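Local coordinates for hypothetical protein MG027 (Mycoplasma genitalium, PDB 1Q8C), which is of unknown function but adopts an all-helical fold resembling that of NusB proteins, the RNA-binding transcription antitermination factors, at residues V22-S27 with E37-D42; N54-L59 with L110-A115. All coordinates share one frame; numbering follows the deposited sequence.

Overall arrangement
Contact 1 packs helix 14-28 against helix 36-45, close neighbours in sequence; contact 2 brings the start of helix 55-81 to the end of helix 100-116, across a much longer span of chain. They share no element and follow one another in series, their centres about 12 Å apart and their nearest atoms about 5 Å apart. Contact 1 is largely buried, a phenylalanine ring meeting an isoleucine and helix backbone. Contact 2 is partly buried and more polar: an indole edge meets a carboxylate inside the protein, while an exposed leucine meets an alanine. Helix 55-81 connects the two places, since it also touches side chains of both segments of contact 1.

Contact 1: V22-S27 with E37-D42; sequences VEFIFS and EVIQAD
Phe24 and Asp42 bring the two helices closest, yet their CA atoms stay 9.2 Å apart, and no hydrogen bond crosses between 22-27 and 37-42; one long side chain has to span the gap. That side chain is Phe24, with CG anti to the backbone N (chi1 176°), which sets the ring's far end against helix 36-45. The outer end of the ring does the touching. Its CZ comes to 3.5 Å from the backbone O of Ile39, which lies at the ring edge near the ring plane, where the slightly positive C-H groups suit a carbonyl oxygen. On one flank CE2 meets the methyl CG2 of Ile39 at 3.8 Å, the two side chains crossing at a slant. CE1, on the other side of CZ, is 4.0 Å from Asp42 C, and CZ itself is 4.2 Å from Asp42 CB. Ile39 thus offers its short branch to the ring while its longer branch leads away. Asp42 takes part through its backbone and CB, and its carboxylate forms a salt bridge with Lys34. Phe43 and Tyr46 also meet the Phe24 ring, and Val61 of helix 55-81 touches it, so a large flat side chain is well placed where several elements converge. On the Phe24 helix, Ser27 OG donates to Phe24 O at 2.6 Å, so the hydroxyl is satisfied by a carbonyl of its own helix, one turn back. The contact joins two successive helices of the NusB-like helical fold. Its chemistry is mainly that of an apolar ring against a methyl group and the helix backbone, which implies that cohesion probably comes mainly from apolar burial, the carbonyl at the ring edge adding at most a weak electrostatic attraction.

Contact 2: N54-L59 with L110-A115; sequences NEWQKL and LSEQKA. With NA (sodium ion), chain K.
The six-membered ring of the Trp56 indole meets the Glu112 carboxylate at the ring's edge: OE1 lies near the ring plane, 3.3 Å from CZ2 and 3.6 Å from CH2. Being at the edge, OE1 faces ring C-H groups; the carboxylate plane is turned 82° from the ring. His116 stacks on the indole and Arg14 makes a cation-pi contact with it. Trp56 CG is anti to the backbone N (chi1 -172°), which swings the ring toward the other helix; Glu112 extends fully to meet it. The buried carboxylate is well provided for, with OE2 in a salt bridge to Arg18 and OE1 accepting from Thr118 OG1, partners that probably favour its charged form. Here the first turn of helix 55-81 packs beside the last turns of helix 100-116 in the NusB-like all-helical fold. Asn54 is the N-cap of the former, its OD1 accepting from Gln57 N at 3.1 Å with an N-H...O angle of 163°. Nearer the surface the backbones close to 6.0 Å between the CA atoms of Leu59 and Ala115, an approach suited to a small residue. Ala115 CB points toward the other helix and sits 3.5 Å from Leu59 O, with Leu59 CD1 3.9 Å from the same methyl. At the preceding residue, Lys58 O binds a sodium ion at 2.8 Å, which a water also ligates.

Contact 1: V22-S27 with E37-D42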
loop_
_atom_site.group_PDB
_atom_site.type_symbol
_atom_site.label_atom_id
_atom_site.label_comp_id
_atom_site.label_asym_id
_atom_site.label_seq_id
_atom_site.Cartn_x
_atom_site.Cartn_y
_atom_site.Cartn_z
ATOM N N VAL A 22 -4.812 3.840 1.341
ATOM C CA VAL A 22 -4.683 3.543 -0.080
ATOM C C VAL A 22 -5.116 4.726 -0.958
ATOM O O VAL A 22 -4.419 5.122 -1.901
ATOM C CB VAL A 22 -5.519 2.309 -0.442
ATOM C CG1 VAL A 22 -5.663 2.176 -1.965
ATOM C CG2 VAL A 22 -4.877 1.042 0.133
ATOM N N GLU A 23 -6.273 5.289 -0.658
ATOM C CA GLU A 23 -6.795 6.400 -1.447
ATOM C C GLU A 23 -5.852 7.593 -1.340
ATOM O O GLU A 23 -5.596 8.274 -2.323
ATOM C CB GLU A 23 -8.213 6.788 -1.012
ATOM C CG GLU A 23 -9.270 6.720 -2.107
ATOM C CD GLU A 23 -8.753 6.999 -3.518
ATOM O OE1 GLU A 23 -8.971 8.136 -4.016
ATOM O OE2 GLU A 23 -8.150 6.073 -4.149
ATOM N N PHE A 24 -5.317 7.807 -0.143
ATOM C CA PHE A 24 -4.358 8.886 0.096
ATOM C C PHE A 24 -3.084 8.722 -0.759
ATOM O O PHE A 24 -2.685 9.629 -1.494
ATOM C CB PHE A 24 -4.004 8.911 1.580
ATOM C CG PHE A 24 -2.957 9.903 1.931
ATOM C CD1 PHE A 24 -3.211 11.257 1.870
ATOM C CD2 PHE A 24 -1.702 9.472 2.349
ATOM C CE1 PHE A 24 -2.205 12.180 2.200
ATOM C CE2 PHE A 24 -0.718 10.359 2.686
ATOM C CZ PHE A 24 -0.969 11.725 2.606
ATOM N N ILE A 25 -2.466 7.547 -0.647
ATOM C CA ILE A 25 -1.245 7.219 -1.364
ATOM C C ILE A 25 -1.537 7.426 -2.856
ATOM O O ILE A 25 -0.802 8.128 -3.539
ATOM C CB ILE A 25 -0.814 5.755 -1.083
ATOM C CG1 ILE A 25 -0.345 5.576 0.364
ATOM C CG2 ILE A 25 0.300 5.361 -2.031
ATOM C CD1 ILE A 25 -0.171 4.127 0.788
ATOM N N PHE A 26 -2.648 6.861 -3.326
ATOM C CA PHE A 26 -3.084 6.971 -4.719
ATOM C C PHE A 26 -3.063 8.402 -5.237
ATOM O O PHE A 26 -2.615 8.642 -6.361
ATOM C CB PHE A 26 -4.516 6.437 -4.899
ATOM C CG PHE A 26 -5.023 6.534 -6.308
ATOM C CD1 PHE A 26 -4.316 5.952 -7.344
ATOM C CD2 PHE A 26 -6.212 7.199 -6.601
ATOM C CE1 PHE A 26 -4.772 6.026 -8.657
ATOM C CE2 PHE A 26 -6.685 7.279 -7.906
ATOM C CZ PHE A 26 -5.962 6.687 -8.943
ATOM N N SER A 27 -3.585 9.328 -4.426
ATOM C CA SER A 27 -3.718 10.730 -4.808
ATOM C C SER A 27 -2.368 11.407 -4.924
ATOM O O SER A 27 -2.242 12.407 -5.632
ATOM C CB SER A 27 -4.593 11.497 -3.806
ATOM O OG SER A 27 -3.957 11.619 -2.528
ATOM N N GLU A 37 8.155 14.613 5.656
ATOM C CA GLU A 37 7.335 15.322 6.632
ATOM C C GLU A 37 6.174 16.055 5.956
ATOM O O GLU A 37 5.107 16.179 6.524
ATOM C CB GLU A 37 8.181 16.257 7.491
ATOM C CG GLU A 37 9.027 15.458 8.487
ATOM C CD GLU A 37 9.627 16.330 9.585
ATOM O OE1 GLU A 37 10.664 16.994 9.321
ATOM O OE2 GLU A 37 9.049 16.348 10.704
ATOM N N VAL A 38 6.375 16.474 4.714
ATOM C CA VAL A 38 5.313 17.075 3.927
ATOM C C VAL A 38 4.145 16.092 3.709
ATOM O O VAL A 38 3.004 16.479 3.887
ATOM C CB VAL A 38 5.869 17.647 2.598
ATOM C CG1 VAL A 38 4.752 18.025 1.633
ATOM C CG2 VAL A 38 6.762 18.866 2.909
ATOM N N ILE A 39 4.429 14.833 3.368
ATOM C CA ILE A 39 3.387 13.833 3.154
ATOM C C ILE A 39 2.627 13.561 4.453
ATOM O O ILE A 39 1.388 13.479 4.461
ATOM C CB ILE A 39 3.982 12.515 2.652
ATOM C CG1 ILE A 39 4.580 12.661 1.247
ATOM C CG2 ILE A 39 2.883 11.469 2.575
ATOM C CD1 ILE A 39 5.651 11.580 0.924
ATOM N N GLN A 40 3.391 13.393 5.536
ATOM C CA GLN A 40 2.848 13.249 6.883
ATOM C C GLN A 40 1.936 14.437 7.238
ATOM O O GLN A 40 0.864 14.212 7.752
ATOM C CB GLN A 40 3.976 13.073 7.916
ATOM C CG GLN A 40 4.845 11.800 7.699
ATOM C CD GLN A 40 6.091 11.738 8.585
ATOM O OE1 GLN A 40 6.028 12.074 9.766
ATOM N NE2 GLN A 40 7.218 11.304 8.015
ATOM N N ALA A 41 2.337 15.687 6.970
ATOM C CA ALA A 41 1.452 16.851 7.201
ATOM C C ALA A 41 0.260 16.929 6.224
ATOM O O ALA A 41 -0.821 17.385 6.619
ATOM C CB ALA A 41 2.221 18.145 7.181
ATOM N N ASP A 42 0.443 16.481 4.973
ATOM C CA ASP A 42 -0.650 16.397 3.980
ATOM C C ASP A 42 -1.734 15.409 4.478
ATOM O O ASP A 42 -2.923 15.635 4.283
ATOM C CB ASP A 42 -0.138 15.878 2.610
ATOM C CG ASP A 42 0.676 16.918 1.813
ATOM O OD1 ASP A 42 0.996 18.007 2.326
ATOM O OD2 ASP A 42 1.025 16.702 0.639
#

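Contact 2: N54-L59 with L110-A115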
loop_
_atom_site.group_PDB
_atom_site.type_symbol
_atom_site.label_atom_id
_atom_site.label_comp_id
_atom_site.label_asym_id
_atom_site.label_seq_id
_atom_site.Cartn_x
_atom_site.Cartn_y
_atom_site.Cartn_z
ATOM N N ASN A 54 -6.615 7.922 12.700
ATOM C CA ASN A 54 -6.022 7.612 13.998
ATOM C C ASN A 54 -4.518 7.392 13.902
ATOM O O ASN A 54 -3.937 7.442 12.800
ATOM C CB ASN A 54 -6.743 6.421 14.691
ATOM C CG ASN A 54 -6.524 5.079 13.991
ATOM O OD1 ASN A 54 -5.810 4.980 12.996
ATOM N ND2 ASN A 54 -7.152 4.031 14.528
ATOM N N GLU A 55 -3.878 7.187 15.047
ATOM C CA GLU A 55 -2.432 7.000 15.078
ATOM C C GLU A 55 -2.005 5.719 14.329
ATOM O O GLU A 55 -0.952 5.707 13.726
ATOM C CB GLU A 55 -1.910 7.036 16.517
ATOM C CG GLU A 55 -2.003 8.423 17.205
ATOM C CD GLU A 55 -1.205 9.513 16.489
ATOM O OE1 GLU A 55 -1.497 10.710 16.700
ATOM O OE2 GLU A 55 -0.284 9.180 15.703
ATOM N N TRP A 56 -2.830 4.676 14.325
ATOM C CA TRP A 56 -2.502 3.445 13.594
ATOM C C TRP A 56 -2.247 3.754 12.089
ATOM O O TRP A 56 -1.257 3.342 11.525
ATOM C CB TRP A 56 -3.618 2.393 13.780
ATOM C CG TRP A 56 -3.293 1.031 13.221
ATOM C CD1 TRP A 56 -2.516 0.074 13.803
ATOM C CD2 TRP A 56 -3.723 0.478 11.956
ATOM N NE1 TRP A 56 -2.434 -1.028 12.986
ATOM C CE2 TRP A 56 -3.162 -0.811 11.850
ATOM C CE3 TRP A 56 -4.523 0.944 10.901
ATOM C CZ2 TRP A 56 -3.373 -1.631 10.748
ATOM C CZ3 TRP A 56 -4.730 0.117 9.804
ATOM C CH2 TRP A 56 -4.161 -1.148 9.744
ATOM N N GLN A 57 -3.140 4.514 11.470
ATOM C CA GLN A 57 -3.049 4.902 10.059
ATOM C C GLN A 57 -1.865 5.870 9.789
ATOM O O GLN A 57 -1.200 5.786 8.764
ATOM C CB GLN A 57 -4.354 5.593 9.642
ATOM C CG GLN A 57 -5.565 4.690 9.523
ATOM C CD GLN A 57 -6.839 5.461 9.305
ATOM O OE1 GLN A 57 -7.470 5.337 8.270
ATOM N NE2 GLN A 57 -7.215 6.261 10.271
ATOM N N LYS A 58 -1.655 6.801 10.712
ATOM C CA LYS A 58 -0.574 7.783 10.641
ATOM C C LYS A 58 0.790 7.121 10.713
ATOM O O LYS A 58 1.770 7.652 10.174
ATOM C CB LYS A 58 -0.706 8.797 11.805
ATOM C CG LYS A 58 -1.802 9.868 11.581
ATOM C CD LYS A 58 -2.210 10.578 12.901
ATOM C CE LYS A 58 -3.416 11.493 12.701
ATOM N NZ LYS A 58 -3.762 12.354 13.901
ATOM N N LEU A 59 0.865 5.967 11.367
ATOM C CA LEU A 59 2.150 5.256 11.448
ATOM C C LEU A 59 2.439 4.562 10.109
ATOM O O LEU A 59 3.590 4.473 9.708
ATOM C CB LEU A 59 2.162 4.244 12.591
ATOM C CG LEU A 59 3.214 4.160 13.721
ATOM C CD1 LEU A 59 3.825 2.748 13.764
ATOM C CD2 LEU A 59 4.310 5.267 13.726
ATOM N N LEU A 110 3.220 -2.854 2.041
ATOM C CA LEU A 110 4.630 -2.688 2.383
ATOM C C LEU A 110 4.789 -1.731 3.551
ATOM O O LEU A 110 5.579 -1.968 4.457
ATOM C CB LEU A 110 5.404 -2.108 1.196
ATOM C CG LEU A 110 5.493 -2.966 -0.068
ATOM C CD1 LEU A 110 6.197 -2.257 -1.208
ATOM C CD2 LEU A 110 6.240 -4.211 0.265
ATOM N N SER A 111 4.039 -0.635 3.508
ATOM C CA SER A 111 4.124 0.399 4.530
ATOM C C SER A 111 3.622 -0.144 5.843
ATOM O O SER A 111 4.178 0.171 6.883
ATOM C CB SER A 111 3.298 1.630 4.136
ATOM O OG SER A 111 3.729 2.150 2.892
ATOM N N GLU A 112 2.597 -0.999 5.777
ATOM C CA GLU A 112 1.955 -1.514 6.967
ATOM C C GLU A 112 2.782 -2.607 7.602
ATOM O O GLU A 112 2.859 -2.710 8.821
ATOM C CB GLU A 112 0.536 -2.038 6.674
ATOM C CG GLU A 112 -0.071 -2.692 7.911
ATOM C CD GLU A 112 -1.505 -3.181 7.775
ATOM O OE1 GLU A 112 -1.952 -3.848 8.735
ATOM O OE2 GLU A 112 -2.179 -2.900 6.755
ATOM N N GLN A 113 3.384 -3.457 6.789
ATOM C CA GLN A 113 4.217 -4.489 7.363
ATOM C C GLN A 113 5.397 -3.847 8.062
ATOM O O GLN A 113 5.865 -4.342 9.081
ATOM C CB GLN A 113 4.701 -5.470 6.314
ATOM C CG GLN A 113 5.450 -6.610 6.967
ATOM C CD GLN A 113 5.611 -7.814 6.069
ATOM O OE1 GLN A 113 5.064 -8.867 6.350
ATOM N NE2 GLN A 113 6.385 -7.668 5.016
ATOM N N LYS A 114 5.882 -2.749 7.492
ATOM C CA LYS A 114 6.989 -1.995 8.068
ATOM C C LYS A 114 6.592 -1.329 9.394
ATOM O O LYS A 114 7.314 -1.398 10.368
ATOM C CB LYS A 114 7.457 -0.918 7.067
ATOM C CG LYS A 114 8.587 -0.012 7.569
ATOM C CD LYS A 114 9.896 -0.763 7.636
ATOM C CE LYS A 114 11.045 0.049 7.075
ATOM N NZ LYS A 114 11.257 -0.166 5.598
ATOM N N ALA A 115 5.433 -0.683 9.433
ATOM C CA ALA A 115 5.027 0.074 10.626
ATOM C C ALA A 115 4.510 -0.823 11.762
ATOM O O ALA A 115 4.823 -0.634 12.938
ATOM C CB ALA A 115 3.965 1.070 10.238
HETATM NA NA NA K . 1.998 10.307 9.460
HETATM O O HOH W 1 0.281 12.090 9.595
#